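Protein HIRA (PDB 5YJE) cooperates with ASF1A to promote replication-independent chromatin assembly and is required for the periodic repression of histone gene transcription during the cell cycle. Local coordinates at residues S127-P132 / S155-H160; V164-E169 / G191-N196; E292-L297 / R342-E347. All blocks are in the same frame, centred on the assembly; numbering follows the deposited sequence.

Interactions 1 and 2 lie in the beta-sheet part of this C-terminal piece of HIRA, and both are buried, apolar and without hydrogen bonds between their segments. They share a sheet: strand 153-158, which supplies Trp157 to interaction 1, is the ladder neighbour of strand 163-170, whose bulge carries interaction 2, and their centres are 12 Å apart. Each joins that sheet to a different neighbouring sheet, and each has residues touching the second subunit of the trimer. Interaction 3 sits about 26 Å from interaction 2, centre to centre, in the helical part. It is only partly buried, adds a two-bond salt bridge to its leucine packing, and involves no other chain.

Interaction 1. Residues S127-P132 / S155-H160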
# COMPACT_ATOMS: atom_id res chain seq x y z
N SER B 127 19.28 -6.52 4.62
CA SER B 127 19.74 -5.79 5.78
C SER B 127 18.92 -6.11 7.02
O SER B 127 17.76 -6.50 6.91
CB SER B 127 19.68 -4.29 5.49
OG SER B 127 20.47 -4.00 4.36
N PRO B 128 19.48 -5.99 8.22
CA PRO B 128 18.68 -6.23 9.42
C PRO B 128 17.51 -5.28 9.46
O PRO B 128 17.65 -4.08 9.21
CB PRO B 128 19.67 -5.97 10.57
CG PRO B 128 21.02 -6.12 9.95
CD PRO B 128 20.88 -5.63 8.54
N ILE B 129 16.33 -5.85 9.73
CA ILE B 129 15.07 -5.12 9.76
C ILE B 129 14.80 -4.65 11.18
O ILE B 129 14.81 -5.46 12.12
CB ILE B 129 13.94 -6.02 9.25
CG1 ILE B 129 14.08 -6.22 7.75
CG2 ILE B 129 12.53 -5.52 9.69
CD1 ILE B 129 13.13 -7.27 7.24
N LEU B 130 14.58 -3.35 11.36
CA LEU B 130 14.22 -2.82 12.66
C LEU B 130 12.74 -3.07 12.91
O LEU B 130 11.89 -2.60 12.13
CB LEU B 130 14.51 -1.33 12.74
CG LEU B 130 14.29 -0.78 14.16
CD1 LEU B 130 15.27 -1.41 15.14
CD2 LEU B 130 14.36 0.76 14.19
N LEU B 131 12.44 -3.81 13.94
CA LEU B 131 11.05 -4.09 14.29
C LEU B 131 10.53 -2.98 15.18
O LEU B 131 11.30 -2.35 15.92
CB LEU B 131 10.94 -5.42 15.02
CG LEU B 131 11.32 -6.71 14.29
CD1 LEU B 131 11.39 -7.89 15.29
CD2 LEU B 131 10.32 -6.99 13.17
N PRO B 132 9.23 -2.70 15.12
CA PRO B 132 8.67 -1.60 15.94
C PRO B 132 8.72 -1.87 17.44
O PRO B 132 8.65 -0.92 18.23
CB PRO B 132 7.24 -1.47 15.43
CG PRO B 132 6.92 -2.84 14.83
CD PRO B 132 8.22 -3.28 14.21
N SER B 155 3.67 -8.91 11.28
CA SER B 155 4.22 -8.53 9.99
C SER B 155 4.53 -9.77 9.18
O SER B 155 4.89 -10.83 9.72
CB SER B 155 5.49 -7.70 10.11
OG SER B 155 5.26 -6.44 10.71
N VAL B 156 4.35 -9.66 7.87
CA VAL B 156 4.69 -10.74 6.95
C VAL B 156 5.42 -10.12 5.78
O VAL B 156 4.98 -9.12 5.21
CB VAL B 156 3.46 -11.53 6.46
CG1 VAL B 156 3.89 -12.67 5.54
CG2 VAL B 156 2.64 -12.06 7.64
N TRP B 157 6.57 -10.70 5.45
CA TRP B 157 7.34 -10.28 4.31
C TRP B 157 7.54 -11.47 3.39
O TRP B 157 7.73 -12.61 3.85
CB TRP B 157 8.69 -9.72 4.72
CG TRP B 157 8.62 -8.48 5.55
CD1 TRP B 157 8.51 -7.19 5.10
CD2 TRP B 157 8.70 -8.41 6.98
NE1 TRP B 157 8.49 -6.32 6.17
CE2 TRP B 157 8.61 -7.04 7.33
CE3 TRP B 157 8.84 -9.36 7.98
CZ2 TRP B 157 8.65 -6.61 8.65
CZ3 TRP B 157 8.88 -8.94 9.30
CH2 TRP B 157 8.79 -7.58 9.63
N ASP B 158 7.45 -11.20 2.10
CA ASP B 158 7.87 -12.13 1.06
C ASP B 158 9.35 -11.83 0.83
O ASP B 158 9.69 -10.87 0.13
CB ASP B 158 7.02 -11.93 -0.19
CG ASP B 158 7.40 -12.85 -1.33
OD1 ASP B 158 8.51 -13.40 -1.36
OD2 ASP B 158 6.57 -12.98 -2.26
N VAL B 159 10.25 -12.62 1.42
CA VAL B 159 11.66 -12.26 1.25
C VAL B 159 12.15 -12.60 -0.15
O VAL B 159 13.13 -12.01 -0.61
CB VAL B 159 12.57 -12.91 2.31
CG1 VAL B 159 12.13 -12.51 3.72
CG2 VAL B 159 12.59 -14.39 2.15
N HIS B 160 11.48 -13.51 -0.85
CA HIS B 160 11.85 -13.79 -2.23
C HIS B 160 11.58 -12.58 -3.11
O HIS B 160 12.48 -12.11 -3.83
CB HIS B 160 11.11 -15.01 -2.76
CG HIS B 160 11.54 -15.43 -4.13
ND1 HIS B 160 12.73 -16.10 -4.36
CD2 HIS B 160 10.94 -15.29 -5.34
CE1 HIS B 160 12.84 -16.34 -5.66
NE2 HIS B 160 11.77 -15.86 -6.27
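Trp157 of strand 153-158 reaches across to Ile129 and Leu131 with the benzene end of its indole. At CB the side chain turns so that CG lies beside the backbone N and anti to the carbonyl carbon (chi1 -63°), and chi2 of -85° sets the ring steeply against the CA-CB bond. NE1, on the five-membered part, donates a hydrogen bond to the Leu209 carbonyl oxygen of the second subunit, so the one polar atom of this buried ring is satisfied across the subunit interface. Farther out, CZ2 of Trp157 meets CG2 of Ile129 at 4.2 Å. That methyl approaches obliquely; isoleucine and indole run alongside one another, heading opposite ways. At the far end, CH2 of Trp157 touches CD2 of Leu131 at 3.9 Å, the methyl lying at the ring edge near its plane. Ser155, two residues earlier on the same strand, places its CB 3.3 Å above the ring plane toward the rim, on the side opposite Ile129 CG2. The indole is thus met by Ser155 over one face, Leu131 at its outer edge and Ile129 obliquely, which should limit its rotation. The backbones stay well apart, with CA of Ile129 and CA of Trp157 10.8 Å from each other, so side chains alone bridge the gap. Strand 129-130 is the last of one four-stranded antiparallel sheet and strand 153-158 the third of the next, an arrangement consistent with adjacent blades of a beta-propeller-like fold. Trp157 fills the seam between them, also touching Leu115 on strand 114-119, Ala147 on strand 144-149 and Val164 on strand 163-170. Ile129 and Leu130 meanwhile form an antiparallel ladder with a strand of the second subunit, so the first sheet runs on across the trimer interface.

Interaction 2. Residues V164-E169 / G191-N196; sequences VVVKEE and GIPVMN
Val165 and Val166, consecutive residues, both turn their side chains toward the segment 191-196, where one meets a backbone carbonyl and the other a proline ring. Val166 and Pro193 reach directly toward each other, CG2 of Val166 coming within 4.1 Å of CD of Pro193. CG2 can do so because it stands anti to the carbonyl carbon of Val166, with CG1 anti to the backbone N (chi1 -176°). The valine beside it has almost the same torsion but presents its other branch: CG1 of Val165 lies 3.7 Å from O of Gly191. Gly191 has a positive phi of 79°, by itself better suited to a residue without a side chain; a CB there would point toward Val165 and lie about 4.0 Å from its CG1. Phe205 on strand 201-206 touches both Val166 and Pro193, extending the apolar patch. Lys167, next along the strand, instead pairs its NZ with Glu169 of the second subunit. Two neighbours on a regular strand would point to opposite sides; here the corner at Val165 and Val166 brings both to one side. Strand 163-170 is the outermost strand of its antiparallel sheet within this chain, and the contact joins it to the start of strand 193-196 in the following sheet. The geometry is that of a classic beta bulge, with Val165 and Val166 both facing Val156.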
# COMPACT_ATOMS: atom_id res chain seq x y z
N VAL B 164 6.73 -6.26 1.41
CA VAL B 164 5.92 -6.53 2.60
C VAL B 164 4.61 -7.14 2.16
O VAL B 164 4.04 -6.76 1.13
CB VAL B 164 5.69 -5.24 3.42
CG1 VAL B 164 4.99 -4.17 2.57
CG2 VAL B 164 4.88 -5.55 4.68
N VAL B 165 4.14 -8.14 2.91
CA VAL B 165 2.83 -8.71 2.69
C VAL B 165 1.82 -8.17 3.68
O VAL B 165 0.74 -7.73 3.31
CB VAL B 165 2.89 -10.25 2.73
CG1 VAL B 165 1.51 -10.82 2.58
CG2 VAL B 165 3.83 -10.76 1.66
N VAL B 166 2.18 -8.18 4.96
CA VAL B 166 1.34 -7.63 6.02
C VAL B 166 2.19 -6.64 6.81
O VAL B 166 3.24 -7.02 7.36
CB VAL B 166 0.78 -8.72 6.95
CG1 VAL B 166 -0.14 -8.10 7.97
CG2 VAL B 166 0.08 -9.81 6.14
N LYS B 167 1.73 -5.40 6.91
CA LYS B 167 2.49 -4.31 7.52
C LYS B 167 1.97 -4.02 8.92
O LYS B 167 0.99 -3.30 9.08
CB LYS B 167 2.42 -3.06 6.64
CG LYS B 167 3.05 -1.80 7.24
CD LYS B 167 4.54 -1.94 7.42
CE LYS B 167 5.19 -0.66 7.95
NZ LYS B 167 5.06 0.51 7.03
N GLU B 168 2.63 -4.59 9.93
CA GLU B 168 2.44 -4.25 11.35
C GLU B 168 0.96 -4.10 11.75
O GLU B 168 0.53 -3.08 12.28
CB GLU B 168 3.20 -2.97 11.71
CG GLU B 168 4.69 -3.14 11.97
CD GLU B 168 5.53 -2.06 11.29
OE1 GLU B 168 6.37 -2.43 10.44
OE2 GLU B 168 5.36 -0.85 11.60
N GLU B 169 0.19 -5.16 11.53
CA GLU B 169 -1.23 -5.15 11.90
C GLU B 169 -1.38 -5.46 13.37
O GLU B 169 -0.89 -6.49 13.84
CB GLU B 169 -2.02 -6.16 11.08
CG GLU B 169 -2.12 -5.75 9.65
CD GLU B 169 -2.91 -4.45 9.48
OE1 GLU B 169 -3.96 -4.27 10.14
OE2 GLU B 169 -2.48 -3.62 8.66
N GLY B 191 1.50 -16.80 2.43
CA GLY B 191 1.90 -15.75 3.36
C GLY B 191 0.74 -15.09 4.06
O GLY B 191 0.87 -13.93 4.50
N ILE B 192 -0.37 -15.79 4.18
CA ILE B 192 -1.56 -15.28 4.86
C ILE B 192 -1.54 -15.77 6.30
O ILE B 192 -1.38 -16.98 6.53
CB ILE B 192 -2.83 -15.73 4.13
CG1 ILE B 192 -2.79 -15.13 2.72
CG2 ILE B 192 -4.08 -15.38 4.94
CD1 ILE B 192 -4.12 -15.09 2.02
N PRO B 193 -1.63 -14.88 7.29
CA PRO B 193 -1.71 -15.33 8.68
C PRO B 193 -3.14 -15.67 9.09
O PRO B 193 -4.10 -14.96 8.77
CB PRO B 193 -1.17 -14.13 9.47
CG PRO B 193 -1.48 -12.94 8.62
CD PRO B 193 -1.59 -13.41 7.18
N VAL B 194 -3.25 -16.77 9.83
CA VAL B 194 -4.50 -17.28 10.36
C VAL B 194 -4.33 -17.46 11.87
O VAL B 194 -3.35 -18.06 12.32
CB VAL B 194 -4.91 -18.60 9.68
CG1 VAL B 194 -6.26 -19.04 10.15
CG2 VAL B 194 -4.89 -18.42 8.18
N MET B 195 -5.29 -16.94 12.63
CA MET B 195 -5.36 -17.04 14.08
C MET B 195 -6.61 -17.86 14.42
O MET B 195 -7.74 -17.42 14.17
CB MET B 195 -5.43 -15.65 14.71
CG MET B 195 -4.39 -14.69 14.16
SD MET B 195 -2.83 -14.75 15.07
CE MET B 195 -1.70 -15.21 13.78
N ASN B 196 -6.39 -19.06 14.95
CA ASN B 196 -7.46 -19.93 15.41
C ASN B 196 -7.59 -19.75 16.92
O ASN B 196 -6.69 -20.17 17.68
CB ASN B 196 -7.18 -21.39 15.05
CG ASN B 196 -8.44 -22.16 14.76
OD1 ASN B 196 -8.88 -22.24 13.65
ND2 ASN B 196 -9.09 -22.66 15.79

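Interaction 3. Residues E292-L297 / R342-E347; sequences EYRHWL and RELLKE
Arg294 and Glu347 form a side-on, two-bond salt bridge over a helix-helix packing contact. The axes of segments 292-297 and 342-347, on helices 290-307 and 341-353, cross at -37° and approach to 11.4 Å, leaving the gap to be spanned by long side chains. In the polar part, NE of Arg294 donates to OE1 of Glu347 at 2.6 Å, and NH2 of Arg294 donates to OE2 of Glu347 at 2.8 Å. Both bonds are nearly straight and use the syn sides of the carboxylate oxygens. The carboxylate lies at the guanidinium edge, but the two groups are not coplanar, their planes standing 37° apart. With one nitrogen for each oxygen, neither flat group can turn easily without breaking a bond. Arg294 gets there with CG anti to its backbone N (chi1 172°) and its chain extended as far as NE, crossing the Glu347 side chain at about a right angle. With an alanine here, Glu347 would probably be left without its positive mate across the helix pair and its carboxylate set free to turn. The apolar part lies beneath: Leu344 is buried, and its CD1 meets CD2 of Leu297 at 4.3 Å. Leu320 on helix 310-320 also touches Leu344, while Tyr293 packs on helix 266-286, placing the pair within the helical bundle. Charge and core meet along the arginine stem, where CD2 of Leu344 presses tightly on CG of Arg294 at 3.4 Å.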
# COMPACT_ATOMS: atom_id res chain seq x y z
N GLU B 292 -9.38 -25.42 -2.71
CA GLU B 292 -10.58 -25.34 -1.88
C GLU B 292 -11.58 -24.34 -2.44
O GLU B 292 -12.80 -24.57 -2.36
CB GLU B 292 -10.19 -25.00 -0.44
CG GLU B 292 -9.56 -26.19 0.30
CD GLU B 292 -9.22 -25.90 1.76
OE1 GLU B 292 -8.76 -24.78 2.05
OE2 GLU B 292 -9.44 -26.80 2.61
N TYR B 293 -11.09 -23.24 -3.02
CA TYR B 293 -11.99 -22.31 -3.68
C TYR B 293 -12.75 -22.99 -4.81
O TYR B 293 -13.98 -22.90 -4.89
CB TYR B 293 -11.23 -21.09 -4.22
CG TYR B 293 -12.17 -20.10 -4.90
CD1 TYR B 293 -12.93 -19.22 -4.14
CD2 TYR B 293 -12.30 -20.05 -6.28
CE1 TYR B 293 -13.80 -18.32 -4.74
CE2 TYR B 293 -13.17 -19.14 -6.89
CZ TYR B 293 -13.92 -18.28 -6.11
OH TYR B 293 -14.79 -17.37 -6.68
N ARG B 294 -12.02 -23.67 -5.70
CA ARG B 294 -12.66 -24.36 -6.80
C ARG B 294 -13.66 -25.40 -6.30
O ARG B 294 -14.78 -25.50 -6.81
CB ARG B 294 -11.61 -25.01 -7.70
CG ARG B 294 -12.19 -25.91 -8.77
CD ARG B 294 -11.12 -26.53 -9.65
NE ARG B 294 -11.71 -27.57 -10.48
CZ ARG B 294 -11.99 -28.79 -10.05
NH1 ARG B 294 -11.72 -29.13 -8.79
NH2 ARG B 294 -12.54 -29.68 -10.87
N HIS B 295 -13.28 -26.17 -5.28
CA HIS B 295 -14.17 -27.17 -4.73
C HIS B 295 -15.48 -26.56 -4.23
O HIS B 295 -16.57 -26.98 -4.62
CB HIS B 295 -13.47 -27.91 -3.59
CG HIS B 295 -14.38 -28.80 -2.81
ND1 HIS B 295 -14.96 -29.92 -3.36
CD2 HIS B 295 -14.84 -28.72 -1.54
CE1 HIS B 295 -15.72 -30.51 -2.46
NE2 HIS B 295 -15.67 -29.80 -1.34
N TRP B 296 -15.38 -25.55 -3.36
CA TRP B 296 -16.58 -24.97 -2.78
C TRP B 296 -17.40 -24.18 -3.80
O TRP B 296 -18.63 -24.15 -3.71
CB TRP B 296 -16.21 -24.09 -1.59
CG TRP B 296 -15.84 -24.90 -0.43
CD1 TRP B 296 -14.60 -25.06 0.09
CD2 TRP B 296 -16.71 -25.71 0.37
NE1 TRP B 296 -14.64 -25.90 1.17
CE2 TRP B 296 -15.93 -26.32 1.36
CE3 TRP B 296 -18.10 -25.97 0.33
CZ2 TRP B 296 -16.47 -27.17 2.32
CZ3 TRP B 296 -18.63 -26.81 1.28
CH2 TRP B 296 -17.82 -27.40 2.27
N LEU B 297 -16.75 -23.54 -4.77
CA LEU B 297 -17.50 -22.89 -5.83
C LEU B 297 -18.31 -23.92 -6.60
O LEU B 297 -19.45 -23.65 -7.00
CB LEU B 297 -16.57 -22.14 -6.77
CG LEU B 297 -17.25 -21.48 -7.98
CD1 LEU B 297 -18.13 -20.29 -7.54
CD2 LEU B 297 -16.24 -21.05 -9.06
N ARG B 342 -12.89 -18.84 -16.96
CA ARG B 342 -13.65 -19.48 -18.02
C ARG B 342 -13.49 -21.00 -17.99
O ARG B 342 -14.42 -21.72 -18.35
CB ARG B 342 -13.22 -18.92 -19.38
CG ARG B 342 -13.49 -17.42 -19.53
CD ARG B 342 -13.50 -17.02 -21.00
NE ARG B 342 -13.19 -15.60 -21.21
CZ ARG B 342 -14.08 -14.62 -21.11
NH1 ARG B 342 -15.33 -14.90 -20.76
NH2 ARG B 342 -13.72 -13.36 -21.33
N GLU B 343 -12.33 -21.49 -17.53
CA GLU B 343 -12.18 -22.93 -17.35
C GLU B 343 -13.15 -23.45 -16.29
O GLU B 343 -13.78 -24.50 -16.47
CB GLU B 343 -10.73 -23.27 -16.97
N LEU B 344 -13.30 -22.71 -15.18
CA LEU B 344 -14.24 -23.12 -14.15
C LEU B 344 -15.67 -23.08 -14.66
O LEU B 344 -16.45 -24.01 -14.40
CB LEU B 344 -14.09 -22.25 -12.91
CG LEU B 344 -12.79 -22.51 -12.14
CD1 LEU B 344 -12.50 -21.38 -11.17
CD2 LEU B 344 -12.84 -23.84 -11.42
N LEU B 345 -16.04 -22.02 -15.38
CA LEU B 345 -17.36 -21.96 -16.01
C LEU B 345 -17.60 -23.19 -16.88
O LEU B 345 -18.69 -23.79 -16.85
CB LEU B 345 -17.50 -20.69 -16.83
CG LEU B 345 -18.78 -20.51 -17.64
CD1 LEU B 345 -19.98 -20.14 -16.76
CD2 LEU B 345 -18.55 -19.47 -18.72
N LYS B 346 -16.58 -23.58 -17.66
CA LYS B 346 -16.66 -24.82 -18.43
C LYS B 346 -16.87 -26.02 -17.52
O LYS B 346 -17.57 -26.97 -17.89
CB LYS B 346 -15.39 -24.98 -19.27
N GLU B 347 -16.26 -26.02 -16.33
CA GLU B 347 -16.51 -27.11 -15.39
C GLU B 347 -17.91 -27.04 -14.78
O GLU B 347 -18.37 -28.03 -14.21
CB GLU B 347 -15.47 -27.11 -14.27
CG GLU B 347 -14.04 -27.29 -14.74
CD GLU B 347 -13.10 -27.73 -13.63
OE1 GLU B 347 -12.72 -26.88 -12.78
OE2 GLU B 347 -12.72 -28.92 -13.60